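Local coordinates for protein imidazoleglycerol-phosphate dehydratase (PDB 5DNL) that catalyses the dehydration of D-erythro-1-(imidazol-4-yl)glycerol 3-phosphate to 3-(imidazol-4-yl)-2-oxopropyl phosphate, the sixth step of histidine biosynthesis, at residues G141-A144 / H145-V148. Sequence-based numbering, arbitrary orientation.
Sequences GENA and HHIV. With MN (manganese (II) ion), chain E; MN (manganese (II) ion), chain D; 5DL ([(2S)-2-hydroxy-3-(1H-1,2,4-triazol-1-yl)propyl]phosphonic acid), chain F.
The G141-E142 backbone runs past the end of I147, with I147 CD1 3.8 Å from E142 C, in a turn that ends in an N-cap. This turn leads from strand 133-140 into helix 144-162, whose first turn carries metal ligands of the dimanganese active site. N143 is the cap. Its CG is anti to the backbone N (chi1 -176°), which brings OD1 back over the helix start. There OD1 accepts from H146 N at 3.0 Å, in the carbonyl plane and on a lone pair. The same oxygen sits over one face of the H146 ring, offset toward the rim, with amide and ring planes 33° apart. N143 ND2 is hydrogen-bonded to S117 OG of the second subunit. With an alanine here, H146 N would probably lose its capping acceptor and S117 OG its amide partner. The backbone N143 O takes I147 N, and A144 O takes V148 N at 2.9 Å. H145 ND1 is hydrogen-bonded to E111 and H146 ND1 to D86. The second subunit completes both metal sites. The inhibitor triazole bridges the two manganese ions. Its C5 lies over the rim of one H145 ring face. H145 NE2 binds one manganese and H146 NE2 the other, each at 2.3 Å.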
loop_
_atom_site.group_PDB
_atom_site.type_symbol
_atom_site.label_atom_id
_atom_site.label_comp_id
_atom_site.label_asym_id
_atom_site.label_seq_id
_atom_site.Cartn_x
_atom_site.Cartn_y
_atom_site.Cartn_z
ATOM N N GLY A 141 27.813 10.951 5.713
ATOM C CA GLY A 141 28.631 11.333 4.580
ATOM C C GLY A 141 28.035 10.985 3.247
ATOM O O GLY A 141 27.149 10.146 3.137
ATOM N N GLU A 142 28.579 11.646 2.231
ATOM C CA GLU A 142 28.187 11.438 0.833
ATOM C C GLU A 142 29.363 11.261 -0.125
ATOM O O GLU A 142 29.272 10.491 -1.069
ATOM C CB GLU A 142 27.314 12.621 0.378
ATOM C CG GLU A 142 26.090 12.768 1.296
ATOM C CD GLU A 142 24.942 13.570 0.738
ATOM O OE1 GLU A 142 25.157 14.393 -0.156
ATOM O OE2 GLU A 142 23.806 13.379 1.212
ATOM N N ASN A 143 30.455 11.995 0.086
ATOM C CA ASN A 143 31.554 12.040 -0.867
ATOM C C ASN A 143 32.499 10.837 -0.761
ATOM O O ASN A 143 33.011 10.528 0.315
ATOM C CB ASN A 143 32.359 13.323 -0.666
ATOM C CG ASN A 143 33.457 13.474 -1.673
ATOM O OD1 ASN A 143 34.519 12.897 -1.524
ATOM N ND2 ASN A 143 33.198 14.225 -2.742
ATOM N N ALA A 144 32.743 10.149 -1.868
ATOM C CA ALA A 144 33.548 8.914 -1.839
ATOM C C ALA A 144 34.942 9.120 -1.249
ATOM O O ALA A 144 35.392 8.332 -0.448
ATOM C CB ALA A 144 33.687 8.326 -3.239
ATOM N N HIS A 145 35.623 10.163 -1.688
ATOM C CA HIS A 145 37.004 10.423 -1.261
ATOM C C HIS A 145 37.004 10.735 0.226
ATOM O O HIS A 145 37.851 10.221 0.973
ATOM C CB HIS A 145 37.530 11.615 -2.067
ATOM C CG HIS A 145 38.984 11.930 -1.915
ATOM N ND1 HIS A 145 39.737 12.304 -3.004
ATOM C CD2 HIS A 145 39.793 12.059 -0.839
ATOM C CE1 HIS A 145 40.966 12.597 -2.613
ATOM N NE2 HIS A 145 41.026 12.464 -1.307
ATOM N N HIS A 146 36.065 11.564 0.679
ATOM C CA HIS A 146 36.013 11.936 2.096
ATOM C C HIS A 146 35.737 10.700 2.972
ATOM O O HIS A 146 36.359 10.520 4.018
ATOM C CB HIS A 146 34.971 12.999 2.361
ATOM C CG HIS A 146 35.250 14.297 1.675
ATOM N ND1 HIS A 146 34.280 15.258 1.486
ATOM C CD2 HIS A 146 36.387 14.790 1.126
ATOM C CE1 HIS A 146 34.811 16.298 0.875
ATOM N NE2 HIS A 146 36.081 16.037 0.626
ATOM N N ILE A 147 34.829 9.841 2.520
ATOM C CA ILE A 147 34.477 8.621 3.257
ATOM C C ILE A 147 35.665 7.667 3.327
ATOM O O ILE A 147 36.024 7.181 4.410
ATOM C CB ILE A 147 33.237 7.928 2.640
ATOM C CG1 ILE A 147 31.999 8.794 2.851
ATOM C CG2 ILE A 147 33.030 6.549 3.241
ATOM C CD1 ILE A 147 30.819 8.450 1.951
ATOM N N VAL A 148 36.267 7.382 2.179
ATOM C CA VAL A 148 37.347 6.390 2.117
ATOM C C VAL A 148 38.592 6.937 2.843
ATOM O O VAL A 148 39.229 6.218 3.628
ATOM C CB VAL A 148 37.632 5.980 0.679
ATOM C CG1 VAL A 148 38.849 5.068 0.572
ATOM C CG2 VAL A 148 36.426 5.260 0.092
HETATM MN MN MN E . 42.631 13.509 0.040
HETATM MN MN MN D . 37.466 17.552 -0.408
HETATM N N1 5DL F . 41.005 14.996 0.441
HETATM C C3 5DL F . 39.984 16.687 1.518
HETATM N N2 5DL F . 40.967 15.779 1.568
HETATM C C8 5DL F . 44.170 15.773 3.673
HETATM C C7 5DL F . 43.341 15.894 2.393
HETATM C C6 5DL F . 41.873 15.646 2.704
HETATM C C5 5DL F . 39.998 15.484 -0.290
HETATM O O10 5DL F . 43.520 18.253 4.457
HETATM P P9 5DL F . 43.719 16.890 5.030
HETATM O O11 5DL F . 44.841 16.806 6.037
HETATM O O12 5DL F . 42.443 16.383 5.686
HETATM O O13 5DL F . 43.777 14.953 1.401
HETATM N N4 5DL F . 39.353 16.505 0.319
HETATM O O HOH W 1 37.746 18.749 1.421
#